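PDB 4H1X: phosphate-binding protein PstS 2, which is probably the solute-binding component of the PstSACB ABC transporter complex, which imports phosphate. Local coordinates for residues T10-S15 with T47-N52; L83-V88 with G98-Q103; S151-G156 with E180-T185; T198-K203 with K220-D225. All coordinates share one frame; numbering follows the deposited sequence.

Interaction 1: residues T10-S15 with T47-N52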
loop_
_atom_site.group_PDB
_atom_site.type_symbol
_atom_site.label_atom_id
_atom_site.label_comp_id
_atom_site.label_asym_id
_atom_site.label_seq_id
_atom_site.Cartn_x
_atom_site.Cartn_y
_atom_site.Cartn_z
ATOM N N THR A 10 17.555 22.106 10.729
ATOM C CA THR A 10 16.529 22.184 9.677
ATOM C C THR A 10 16.100 20.781 9.194
ATOM O O THR A 10 16.948 20.004 8.742
ATOM C CB THR A 10 17.067 23.015 8.505
ATOM O OG1 THR A 10 17.584 24.247 9.011
ATOM C CG2 THR A 10 16.012 23.278 7.417
ATOM N N ILE A 11 14.793 20.497 9.225
ATOM C CA ILE A 11 14.283 19.183 8.782
ATOM C C ILE A 11 14.399 19.062 7.252
ATOM O O ILE A 11 13.952 19.961 6.522
ATOM C CB ILE A 11 12.820 18.951 9.264
ATOM C CG1 ILE A 11 12.712 19.016 10.817
ATOM C CG2 ILE A 11 12.257 17.609 8.747
ATOM C CD1 ILE A 11 11.270 19.008 11.338
ATOM N N GLU A 12 15.000 17.957 6.778
ATOM C CA GLU A 12 15.128 17.677 5.348
ATOM C C GLU A 12 14.033 16.670 4.991
ATOM O O GLU A 12 14.144 15.484 5.312
ATOM C CB GLU A 12 16.538 17.172 4.990
ATOM C CG GLU A 12 16.798 17.072 3.491
ATOM C CD GLU A 12 17.960 16.199 3.039
ATOM O OE1 GLU A 12 18.890 15.958 3.843
ATOM O OE2 GLU A 12 17.951 15.781 1.858
ATOM N N VAL A 13 12.939 17.162 4.402
ATOM C CA VAL A 13 11.810 16.310 4.049
ATOM C C VAL A 13 12.142 15.544 2.758
ATOM O O VAL A 13 12.477 16.149 1.736
ATOM C CB VAL A 13 10.507 17.153 3.905
ATOM C CG1 VAL A 13 9.333 16.295 3.456
ATOM C CG2 VAL A 13 10.178 17.891 5.228
ATOM N N ILE A 14 12.063 14.227 2.815
ATOM C CA ILE A 14 12.272 13.369 1.644
ATOM C C ILE A 14 10.904 12.949 1.141
ATOM O O ILE A 14 10.189 12.258 1.863
ATOM C CB ILE A 14 13.169 12.113 1.937
ATOM C CG1 ILE A 14 14.505 12.442 2.684
ATOM C CG2 ILE A 14 13.403 11.273 0.655
ATOM C CD1 ILE A 14 15.395 13.471 2.080
ATOM N N SER A 15 10.539 13.360 -0.077
ATOM C CA SER A 15 9.259 12.968 -0.674
ATOM C C SER A 15 9.485 11.910 -1.752
ATOM O O SER A 15 10.553 11.874 -2.373
ATOM C CB SER A 15 8.572 14.186 -1.288
ATOM O OG SER A 15 7.470 13.800 -2.093
ATOM N N THR A 47 9.928 22.586 -0.288
ATOM C CA THR A 47 11.375 22.424 -0.069
ATOM C C THR A 47 11.794 20.952 -0.138
ATOM O O THR A 47 13.001 20.670 -0.211
ATOM C CB THR A 47 11.786 22.987 1.300
ATOM O OG1 THR A 47 11.096 22.273 2.336
ATOM C CG2 THR A 47 11.564 24.486 1.413
ATOM N N ALA A 48 10.815 20.008 -0.083
ATOM C CA ALA A 48 11.114 18.571 -0.062
ATOM C C ALA A 48 11.903 18.116 -1.282
ATOM O O ALA A 48 11.635 18.541 -2.406
ATOM C CB ALA A 48 9.833 17.752 0.055
ATOM N N VAL A 49 12.920 17.286 -1.051
ATOM C CA VAL A 49 13.695 16.709 -2.163
ATOM C C VAL A 49 13.028 15.385 -2.523
ATOM O O VAL A 49 12.315 14.795 -1.707
ATOM C CB VAL A 49 15.215 16.574 -1.887
ATOM C CG1 VAL A 49 15.852 17.952 -1.673
ATOM C CG2 VAL A 49 15.478 15.649 -0.685
ATOM N N ILE A 50 13.273 14.900 -3.727
ATOM C CA ILE A 50 12.606 13.695 -4.230
ATOM C C ILE A 50 13.528 12.489 -4.314
ATOM O O ILE A 50 14.669 12.592 -4.809
ATOM C CB ILE A 50 12.037 14.024 -5.649
ATOM C CG1 ILE A 50 11.156 15.305 -5.660
ATOM C CG2 ILE A 50 11.353 12.808 -6.305
ATOM C CD1 ILE A 50 9.878 15.315 -4.706
ATOM N N GLN A 51 12.968 11.323 -3.945
ATOM C CA GLN A 51 13.588 10.008 -4.104
ATOM C C GLN A 51 12.589 9.149 -4.919
ATOM O O GLN A 51 11.381 9.220 -4.703
ATOM C CB GLN A 51 14.027 9.394 -2.781
ATOM C CG GLN A 51 15.344 10.036 -2.286
ATOM C CD GLN A 51 16.566 9.625 -3.091
ATOM O OE1 GLN A 51 16.597 8.607 -3.816
ATOM N NE2 GLN A 51 17.614 10.388 -2.947
ATOM N N ASN A 52 13.118 8.401 -5.888
ATOM C CA ASN A 52 12.339 7.630 -6.864
ATOM C C ASN A 52 11.936 6.224 -6.403
ATOM O O ASN A 52 11.212 5.529 -7.141
ATOM C CB ASN A 52 13.143 7.515 -8.162
ATOM C CG ASN A 52 14.506 6.916 -7.953
ATOM O OD1 ASN A 52 15.384 7.536 -7.352
ATOM N ND2 ASN A 52 14.688 5.678 -8.381
HETATM O O HOH W 1 12.617 20.114 3.436
#
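Three backbone hydrogen bonds join residues 12-15 to residues 49-51. Val49 N donates to Val13 O over 3.0 Å, with a bent angle of 145° at the hydrogen. Ser15 N gives a nearly straight bond to Val49 O, at 2.8 Å. Gln51 N then bonds to Ser15 O at 2.9 Å. In each case the donor sits almost along the C=O axis. Val13 O and Ser15 O each take a further CA-H...O contact, from Ala48 and Ile50 respectively. Val49 thus reaches the residues before and after Ile14, as parallel strands do. The two short strands cross at -39°. In the mixed sheet, strand 12-16 lies between strand 49-51 and strand 67-72.

Ile14 and Val49 lie side by side on one face of this sheet. Ile14 CD1 touches Val49 CG2 at 3.5 Å. A chi2 of -54° bends the Ile14 chain, while Val49 CG2 takes the crowded position between its backbone N and carbonyl carbon. Ile14 CG2 packs on Gln51 CG at 3.7 Å. On the other face Ser15 CB meets the tip of Ile50, CD1, at 3.8 Å. Before the paired residues, Val13 CG1 rests on Ala48 CB at 3.7 Å. A water accepts from Val13 N and is also hydrogen-bonded to Thr47 OG1.

Further out, Val57 and Ala60 of helix 54-63 pack on both Ile14 and Gln51. Arg23 of helix 21-30 touches Ser15 and Ile50. Backbone bonds from Glu12 and Ile14 to Ile68 hold the inner strand from its other edge.

Interaction 2: residues L83-V88 with G98-Q103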
loop_
_atom_site.group_PDB
_atom_site.type_symbol
_atom_site.label_atom_id
_atom_site.label_comp_id
_atom_site.label_asym_id
_atom_site.label_seq_id
_atom_site.Cartn_x
_atom_site.Cartn_y
_atom_site.Cartn_z
ATOM N N LEU A 83 9.571 6.188 13.366
ATOM C CA LEU A 83 8.953 6.982 14.419
ATOM C C LEU A 83 7.678 6.318 14.889
ATOM O O LEU A 83 6.993 5.662 14.102
ATOM C CB LEU A 83 8.615 8.409 13.917
ATOM C CG LEU A 83 9.782 9.351 13.588
ATOM C CD1 LEU A 83 9.264 10.683 13.023
ATOM C CD2 LEU A 83 10.655 9.607 14.797
ATOM N N GLU A 84 7.336 6.513 16.168
ATOM C CA GLU A 84 6.035 6.079 16.652
ATOM C C GLU A 84 5.047 7.180 16.230
ATOM O O GLU A 84 5.437 8.353 16.190
ATOM C CB GLU A 84 6.067 5.857 18.180
ATOM C CG GLU A 84 6.987 4.702 18.564
ATOM C CD GLU A 84 6.995 4.336 20.037
ATOM O OE1 GLU A 84 6.452 5.116 20.854
ATOM O OE2 GLU A 84 7.560 3.270 20.373
ATOM N N ILE A 85 3.808 6.818 15.871
ATOM C CA ILE A 85 2.808 7.818 15.479
ATOM C C ILE A 85 1.665 7.732 16.478
ATOM O O ILE A 85 1.074 6.659 16.654
ATOM C CB ILE A 85 2.354 7.686 14.003
ATOM C CG1 ILE A 85 3.481 8.115 13.053
ATOM C CG2 ILE A 85 1.106 8.532 13.731
ATOM C CD1 ILE A 85 4.276 7.042 12.553
ATOM N N ASP A 86 1.401 8.856 17.178
ATOM C CA ASP A 86 0.384 8.929 18.248
ATOM C C ASP A 86 0.733 7.921 19.355
ATOM O O ASP A 86 -0.150 7.238 19.886
ATOM C CB ASP A 86 -1.038 8.663 17.713
ATOM C CG ASP A 86 -1.606 9.641 16.700
ATOM O OD1 ASP A 86 -1.340 10.865 16.832
ATOM O OD2 ASP A 86 -2.410 9.198 15.846
ATOM N N GLY A 87 2.029 7.804 19.647
ATOM C CA GLY A 87 2.567 6.881 20.641
ATOM C C GLY A 87 2.486 5.402 20.294
ATOM O O GLY A 87 2.817 4.569 21.152
ATOM N N VAL A 88 2.087 5.057 19.027
ATOM C CA VAL A 88 1.947 3.665 18.528
ATOM C C VAL A 88 3.134 3.274 17.630
ATOM O O VAL A 88 3.398 3.927 16.614
ATOM C CB VAL A 88 0.605 3.443 17.761
ATOM C CG1 VAL A 88 0.463 2.002 17.264
ATOM C CG2 VAL A 88 -0.608 3.845 18.609
ATOM N N GLY A 98 -5.548 -2.194 14.102
ATOM C CA GLY A 98 -5.936 -0.826 13.752
ATOM C C GLY A 98 -5.417 0.299 14.636
ATOM O O GLY A 98 -5.833 1.453 14.463
ATOM N N GLU A 99 -4.512 -0.004 15.595
ATOM C CA GLU A 99 -3.925 1.039 16.448
ATOM C C GLU A 99 -3.011 1.958 15.641
ATOM O O GLU A 99 -2.936 3.158 15.922
ATOM C CB GLU A 99 -3.099 0.422 17.571
ATOM C CG GLU A 99 -3.857 -0.090 18.779
ATOM C CD GLU A 99 -2.859 -0.500 19.845
ATOM O OE1 GLU A 99 -2.426 -1.675 19.826
ATOM O OE2 GLU A 99 -2.408 0.390 20.605
ATOM N N TYR A 100 -2.268 1.380 14.686
ATOM C CA TYR A 100 -1.326 2.134 13.854
ATOM C C TYR A 100 -2.091 2.749 12.665
ATOM O O TYR A 100 -2.661 2.020 11.861
ATOM C CB TYR A 100 -0.156 1.241 13.423
ATOM C CG TYR A 100 0.913 2.036 12.724
ATOM C CD1 TYR A 100 1.799 2.833 13.444
ATOM C CD2 TYR A 100 1.020 2.022 11.334
ATOM C CE1 TYR A 100 2.779 3.588 12.801
ATOM C CE2 TYR A 100 2.012 2.749 10.682
ATOM C CZ TYR A 100 2.884 3.540 11.417
ATOM O OH TYR A 100 3.865 4.250 10.764
ATOM N N PRO A 101 -2.161 4.094 12.573
ATOM C CA PRO A 101 -3.040 4.731 11.574
ATOM C C PRO A 101 -2.532 4.862 10.130
ATOM O O PRO A 101 -3.375 4.999 9.233
ATOM C CB PRO A 101 -3.281 6.118 12.172
ATOM C CG PRO A 101 -2.042 6.415 12.917
ATOM C CD PRO A 101 -1.543 5.104 13.465
ATOM N N LEU A 102 -1.208 4.836 9.895
ATOM C CA LEU A 102 -0.668 4.963 8.534
ATOM C C LEU A 102 -0.662 3.612 7.867
ATOM O O LEU A 102 0.340 2.884 7.888
ATOM C CB LEU A 102 0.734 5.569 8.511
ATOM C CG LEU A 102 0.921 6.901 9.208
ATOM C CD1 LEU A 102 2.383 7.195 9.344
ATOM C CD2 LEU A 102 0.225 8.019 8.456
ATOM N N GLN A 103 -1.812 3.245 7.329
ATOM C CA GLN A 103 -1.981 1.958 6.660
ATOM C C GLN A 103 -3.124 2.059 5.692
ATOM O O GLN A 103 -4.001 2.939 5.809
ATOM C CB GLN A 103 -2.259 0.833 7.685
ATOM C CG GLN A 103 -3.550 1.052 8.499
ATOM C CD GLN A 103 -3.971 -0.180 9.241
ATOM O OE1 GLN A 103 -4.487 -1.151 8.660
ATOM N NE2 GLN A 103 -3.721 -0.186 10.537
HETATM O O HOH W 2 6.437 4.964 11.469
#
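Ile85 makes the tight part of this contact. Its CD1 lies 3.3 Å from Tyr100 OH and 3.7 Å from Leu102 CD1, so the methyl is wedged between the phenol end and the leucine. Its other branch, CG2, meets Pro101 CG at 3.9 Å. The deposited conformer has an unusual chi2 of 96°, and a second conformer exists. Tyr100 CG is anti to its backbone N, which swings the ring toward Ile85. Val88 O lies at the ring edge, 3.7 Å from Tyr100 CD1. Val88 CG2 packs on Glu99 O at 3.6 Å, CG1 on Tyr100 CB.

Residues 85-88 form a type I' beta turn, closed by two backbone bonds between Ile85 and Val88. The turn follows strand 81-85. It faces the loop that leads from helix 92-96 into strand 103-110. Leu102, in that loop, centres an inverse gamma turn.

A water links the segments by donating to Leu83 O and to Tyr100 OH. The hydroxyl is also hydrogen-bonded to Ile232 O of strand 223-236. Met247 of helix 247-254 touches Ile85, Pro101 and Leu102.

The solvent side is looser. Asp86 OD2 merely approaches Pro101 CG, at 4.1 Å. The exposed Glu99 side chain touches Val88 CG1 with CB.

Interaction 3: residues S151-G156 with E180-T185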
loop_
_atom_site.group_PDB
_atom_site.type_symbol
_atom_site.label_atom_id
_atom_site.label_comp_id
_atom_site.label_asym_id
_atom_site.label_seq_id
_atom_site.Cartn_x
_atom_site.Cartn_y
_atom_site.Cartn_z
ATOM N N SER A 151 -4.566 -27.681 -7.013
ATOM C CA SER A 151 -4.747 -27.261 -8.414
ATOM C C SER A 151 -5.736 -28.142 -9.191
ATOM O O SER A 151 -5.754 -29.365 -9.022
ATOM C CB SER A 151 -3.417 -27.231 -9.158
ATOM O OG SER A 151 -3.617 -26.788 -10.492
ATOM N N GLN A 152 -6.552 -27.501 -10.046
ATOM C CA GLN A 152 -7.529 -28.170 -10.927
ATOM C C GLN A 152 -6.920 -28.259 -12.331
ATOM O O GLN A 152 -7.535 -28.824 -13.246
ATOM C CB GLN A 152 -8.892 -27.421 -10.962
ATOM C CG GLN A 152 -9.350 -26.843 -9.611
ATOM C CD GLN A 152 -10.824 -26.501 -9.526
ATOM O OE1 GLN A 152 -11.427 -25.941 -10.448
ATOM N NE2 GLN A 152 -11.427 -26.774 -8.373
ATOM N N HIS A 153 -5.686 -27.687 -12.481
ATOM C CA HIS A 153 -4.893 -27.572 -13.711
ATOM C C HIS A 153 -5.798 -26.976 -14.779
ATOM O O HIS A 153 -6.065 -27.590 -15.821
ATOM C CB HIS A 153 -4.269 -28.918 -14.113
ATOM C CG HIS A 153 -3.369 -29.468 -13.055
ATOM N ND1 HIS A 153 -2.060 -29.029 -12.920
ATOM C CD2 HIS A 153 -3.635 -30.367 -12.077
ATOM C CE1 HIS A 153 -1.567 -29.688 -11.882
ATOM N NE2 HIS A 153 -2.477 -30.510 -11.346
ATOM N N LEU A 154 -6.346 -25.786 -14.451
ATOM C CA LEU A 154 -7.305 -25.098 -15.305
ATOM C C LEU A 154 -6.647 -24.457 -16.484
ATOM O O LEU A 154 -5.420 -24.421 -16.602
ATOM C CB LEU A 154 -8.113 -24.047 -14.537
ATOM C CG LEU A 154 -9.102 -24.549 -13.479
ATOM C CD1 LEU A 154 -9.790 -23.385 -12.801
ATOM C CD2 LEU A 154 -10.152 -25.487 -14.074
ATOM N N SER A 155 -7.488 -23.994 -17.399
ATOM C CA SER A 155 -7.039 -23.325 -18.590
ATOM C C SER A 155 -7.923 -22.138 -18.798
ATOM O O SER A 155 -9.105 -22.170 -18.457
ATOM C CB SER A 155 -7.074 -24.261 -19.793
ATOM O OG SER A 155 -6.389 -23.669 -20.882
ATOM N N GLY A 156 -7.358 -21.109 -19.381
ATOM C CA GLY A 156 -8.105 -19.904 -19.659
ATOM C C GLY A 156 -7.279 -18.685 -19.346
ATOM O O GLY A 156 -6.110 -18.799 -18.976
ATOM N N GLU A 180 1.155 -23.724 -10.356
ATOM C CA GLU A 180 0.173 -24.779 -10.105
ATOM C C GLU A 180 -0.758 -24.984 -11.300
ATOM O O GLU A 180 -1.309 -26.066 -11.457
ATOM C CB GLU A 180 -0.672 -24.445 -8.854
ATOM C CG GLU A 180 0.103 -24.446 -7.539
ATOM C CD GLU A 180 0.489 -25.786 -6.935
ATOM O OE1 GLU A 180 0.018 -26.838 -7.425
ATOM O OE2 GLU A 180 1.246 -25.777 -5.938
ATOM N N ASN A 181 -0.964 -23.937 -12.115
ATOM C CA ASN A 181 -1.863 -23.943 -13.272
ATOM C C ASN A 181 -1.128 -23.425 -14.516
ATOM O O ASN A 181 -1.374 -22.291 -14.951
ATOM C CB ASN A 181 -3.079 -23.067 -12.941
ATOM C CG ASN A 181 -3.906 -23.608 -11.799
ATOM O OD1 ASN A 181 -4.696 -24.535 -11.968
ATOM N ND2 ASN A 181 -3.713 -23.065 -10.614
ATOM N N PRO A 182 -0.215 -24.244 -15.106
ATOM C CA PRO A 182 0.601 -23.752 -16.233
ATOM C C PRO A 182 -0.159 -23.320 -17.494
ATOM O O PRO A 182 0.426 -22.563 -18.281
ATOM C CB PRO A 182 1.531 -24.938 -16.555
ATOM C CG PRO A 182 0.900 -26.120 -15.918
ATOM C CD PRO A 182 0.233 -25.588 -14.686
ATOM N N GLU A 183 -1.410 -23.764 -17.699
ATOM C CA GLU A 183 -2.169 -23.374 -18.904
ATOM C C GLU A 183 -3.129 -22.193 -18.655
ATOM O O GLU A 183 -4.053 -21.958 -19.445
ATOM C CB GLU A 183 -2.906 -24.582 -19.486
ATOM C CG GLU A 183 -1.884 -25.559 -20.053
ATOM C CD GLU A 183 -2.399 -26.773 -20.798
ATOM O OE1 GLU A 183 -3.293 -27.473 -20.269
ATOM O OE2 GLU A 183 -1.843 -27.070 -21.880
ATOM N N VAL A 184 -2.907 -21.460 -17.557
ATOM C CA VAL A 184 -3.672 -20.257 -17.214
ATOM C C VAL A 184 -2.821 -19.047 -17.506
ATOM O O VAL A 184 -1.676 -19.001 -17.057
ATOM C CB VAL A 184 -4.170 -20.231 -15.744
ATOM C CG1 VAL A 184 -4.699 -18.834 -15.358
ATOM C CG2 VAL A 184 -5.249 -21.271 -15.528
ATOM N N THR A 185 -3.370 -18.061 -18.234
ATOM C CA THR A 185 -2.622 -16.830 -18.466
ATOM C C THR A 185 -3.266 -15.723 -17.626
ATOM O O THR A 185 -4.487 -15.645 -17.538
ATOM C CB THR A 185 -2.513 -16.472 -19.949
ATOM O OG1 THR A 185 -3.808 -16.373 -20.512
ATOM C CG2 THR A 185 -1.703 -17.478 -20.735
HETATM O O HOH W 3 -1.892 -28.354 -6.283
HETATM O O HOH W 4 -6.820 -24.906 -10.794
HETATM O O HOH W 5 -3.103 -25.531 -15.989
HETATM O O HOH W 6 -4.399 -19.961 -21.455
#
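This is a polar surface contact at the start of two neighbouring parallel strands, 155-162 and 183-190. The carboxamide of Asn181 is its centre. Asn181 OD1 accepts from Leu154 N at 3.2 Å, in the carbonyl plane and on a lone pair. A water that accepts from Gln152 N also donates to this oxygen. Ser151 OG lies 2.9 Å from Asn181 OD1 and 2.6 Å from Glu180 O. Its single proton could serve either acceptor. The amide's other end, Asn181 ND2, bonds to Tyr149 OH and Tyr177 O, which fixes the rotation of the group. The amide is buried, yet both its polar atoms have partners.

Ser151 OG also sits over the centre of the His153 ring, 3.6 Å above its plane. The OG is anti to the backbone N, which carries it between that ring and Asn181.

Further along, Val184 CG2 packs against Leu154 O, at 3.3 Å, and on Leu154 CB. Leu117 of helix 116-126 touches both side chains. Ser155 OG donates to Glu183 O from above the carbonyl plane, 31° out of it. The bond from Gly156 N to the same oxygen is weak. Strand pairing becomes firm with Thr185 N to Gly156 O, at 2.9 Å. Gly156 has a phi of 138°, a backbone conformation open to a residue without a side chain. One water joins Leu154 O to Glu183 N, where the backbones stand too far apart to bond directly.

Helix 164-180 connects the two strands, and the whole is a beta-alpha-beta crossover unit.

Interaction 4: residues T198-K203 with K220-D225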
loop_
_atom_site.group_PDB
_atom_site.type_symbol
_atom_site.label_atom_id
_atom_site.label_comp_id
_atom_site.label_asym_id
_atom_site.label_seq_id
_atom_site.Cartn_x
_atom_site.Cartn_y
_atom_site.Cartn_z
ATOM N N THR A 198 -14.269 0.296 -12.454
ATOM C CA THR A 198 -15.022 0.480 -13.701
ATOM C C THR A 198 -14.876 -0.769 -14.612
ATOM O O THR A 198 -15.881 -1.258 -15.134
ATOM C CB THR A 198 -14.576 1.758 -14.385
ATOM O OG1 THR A 198 -14.933 2.864 -13.546
ATOM C CG2 THR A 198 -15.203 1.943 -15.770
ATOM N N ALA A 199 -13.643 -1.302 -14.746
ATOM C CA ALA A 199 -13.349 -2.461 -15.596
ATOM C C ALA A 199 -14.129 -3.675 -15.121
ATOM O O ALA A 199 -14.695 -4.388 -15.947
ATOM C CB ALA A 199 -11.852 -2.751 -15.595
ATOM N N VAL A 200 -14.246 -3.863 -13.792
ATOM C CA VAL A 200 -14.992 -5.010 -13.258
ATOM C C VAL A 200 -16.490 -4.837 -13.590
ATOM O O VAL A 200 -17.112 -5.765 -14.091
ATOM C CB VAL A 200 -14.756 -5.214 -11.737
ATOM C CG1 VAL A 200 -15.754 -6.210 -11.145
ATOM C CG2 VAL A 200 -13.331 -5.676 -11.458
ATOM N N LYS A 201 -17.038 -3.655 -13.349
ATOM C CA LYS A 201 -18.460 -3.391 -13.613
ATOM C C LYS A 201 -18.792 -3.503 -15.110
ATOM O O LYS A 201 -19.822 -4.080 -15.455
ATOM C CB LYS A 201 -18.868 -2.018 -13.076
ATOM C CG LYS A 201 -18.717 -1.919 -11.565
ATOM C CD LYS A 201 -19.348 -0.645 -11.032
ATOM C CE LYS A 201 -19.302 -0.670 -9.524
ATOM N NZ LYS A 201 -20.112 0.427 -8.942
ATOM N N GLU A 202 -17.886 -3.030 -15.988
ATOM C CA GLU A 202 -18.028 -3.069 -17.451
ATOM C C GLU A 202 -17.700 -4.454 -18.045
ATOM O O GLU A 202 -17.912 -4.672 -19.239
ATOM C CB GLU A 202 -17.163 -1.986 -18.103
ATOM C CG GLU A 202 -17.738 -0.600 -17.858
ATOM C CD GLU A 202 -17.061 0.573 -18.539
ATOM O OE1 GLU A 202 -16.079 0.360 -19.287
ATOM O OE2 GLU A 202 -17.515 1.718 -18.308
ATOM N N LYS A 203 -17.265 -5.399 -17.195
ATOM C CA LYS A 203 -16.939 -6.792 -17.507
ATOM C C LYS A 203 -15.706 -6.898 -18.424
ATOM O O LYS A 203 -15.575 -7.899 -19.128
ATOM C CB LYS A 203 -18.163 -7.539 -18.110
ATOM C CG LYS A 203 -19.402 -7.533 -17.228
ATOM C CD LYS A 203 -20.503 -8.394 -17.844
ATOM C CE LYS A 203 -21.857 -8.153 -17.246
ATOM N NZ LYS A 203 -22.868 -9.088 -17.810
ATOM N N LYS A 220 -21.355 -0.662 -4.901
ATOM C CA LYS A 220 -22.633 -1.174 -5.410
ATOM C C LYS A 220 -22.406 -2.264 -6.461
ATOM O O LYS A 220 -21.670 -2.041 -7.418
ATOM C CB LYS A 220 -23.498 -0.035 -5.984
ATOM C CG LYS A 220 -24.993 -0.323 -5.916
ATOM C CD LYS A 220 -25.817 0.844 -6.453
ATOM C CE LYS A 220 -27.285 0.499 -6.567
ATOM N NZ LYS A 220 -28.120 1.697 -6.850
ATOM N N SER A 221 -22.996 -3.453 -6.236
ATOM C CA SER A 221 -22.931 -4.652 -7.098
ATOM C C SER A 221 -21.599 -5.405 -6.957
ATOM O O SER A 221 -21.424 -6.414 -7.629
ATOM C CB SER A 221 -23.158 -4.304 -8.575
ATOM O OG SER A 221 -22.003 -3.736 -9.184
ATOM N N LEU A 222 -20.665 -4.926 -6.113
ATOM C CA LEU A 222 -19.374 -5.591 -5.971
ATOM C C LEU A 222 -19.139 -6.178 -4.603
ATOM O O LEU A 222 -19.703 -5.710 -3.603
ATOM C CB LEU A 222 -18.190 -4.624 -6.251
ATOM C CG LEU A 222 -18.162 -3.916 -7.600
ATOM C CD1 LEU A 222 -16.865 -3.128 -7.763
ATOM C CD2 LEU A 222 -18.358 -4.888 -8.741
ATOM N N THR A 223 -18.206 -7.144 -4.561
ATOM C CA THR A 223 -17.650 -7.693 -3.327
ATOM C C THR A 223 -16.186 -7.235 -3.301
ATOM O O THR A 223 -15.545 -7.211 -4.359
ATOM C CB THR A 223 -17.787 -9.230 -3.276
ATOM O OG1 THR A 223 -19.162 -9.585 -3.435
ATOM C CG2 THR A 223 -17.259 -9.821 -1.963
ATOM N N HIS A 224 -15.703 -6.762 -2.154
ATOM C CA HIS A 224 -14.293 -6.392 -1.995
ATOM C C HIS A 224 -13.722 -7.247 -0.885
ATOM O O HIS A 224 -14.447 -7.672 0.029
ATOM C CB HIS A 224 -14.071 -4.893 -1.726
ATOM C CG HIS A 224 -14.551 -4.447 -0.386
ATOM N ND1 HIS A 224 -15.844 -3.980 -0.200
ATOM C CD2 HIS A 224 -13.898 -4.405 0.797
ATOM C CE1 HIS A 224 -15.926 -3.658 1.080
ATOM N NE2 HIS A 224 -14.788 -3.910 1.721
ATOM N N ASP A 225 -12.430 -7.508 -0.969
ATOM C CA ASP A 225 -11.741 -8.365 -0.028
ATOM C C ASP A 225 -10.302 -7.878 0.155
ATOM O O ASP A 225 -9.588 -7.697 -0.834
ATOM C CB ASP A 225 -11.773 -9.781 -0.616
ATOM C CG ASP A 225 -10.927 -10.790 0.105
ATOM O OD1 ASP A 225 -11.166 -11.004 1.317
ATOM O OD2 ASP A 225 -10.044 -11.390 -0.547
#
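Lys201 reaches across this surface contact with a fully stretched side chain. Its CG is anti to the carbonyl carbon, and every torsion beyond is close to 180°. The chain crosses Leu222 at about a right angle. Its CE passes 3.9 Å from Leu222 CD1, so the aliphatic part lies over the leucine. At the tip, Lys201 NZ makes a weak hydrogen bond to Lys220 O, at 3.3 Å. Its stronger partner is Glu218 O, and Glu217 O adds another weak bond. The ammonium thus sits among carbonyls at the end of helix 216-219, where the helix dipole would probably favour a positive charge.

Lys220 O has a second donor. Ser221 OG bonds to it over a very short 2.5 Å, in the carbonyl plane and on a lone pair. The serine OG takes the crowded position between its backbone N and carbonyl carbon, with chi1 78°. This turns it back onto the preceding carbonyl. Lys220 itself extends its own side chain away from the helix.

Val200 supplies the apolar part. Its CG1 is anti to the backbone N, chi1 168°, and meets Leu222 CD2 at 3.8 Å. The two side chains cross obliquely. Leu222 CG is anti to the carbonyl carbon. Its CD2 also lies near Lys201 CG, while CD1 meets Lys201 CE.

Lys203 ends helix 193-202 in a Schellman motif. The last turn of that helix packs against the link between helix 216-219 and strand 223-236. That strand pairs with strand 103-110, through Thr223 to Trp110 and Asp225 to Ile108.

Overall arrangement
All four contacts reach the same mixed sheet but do not touch one another. Interactions 1 and 2 lie in the N-terminal half of the chain, with centres about 22 Å apart. Interactions 3 and 4 lie in the C-terminal half, about 24 Å apart, where strand 183-190 runs on in the chain to helix 193-202. Interactions 1 and 3 are the most distant pair, with centres about 46 Å apart on opposite sides of the chain's centre. Strand 223-236 connects the two groups. It starts at interaction 4 and later supplies Ile232 and Val234 to interaction 2, whose nearest atoms are about 12 Å from those of interaction 4.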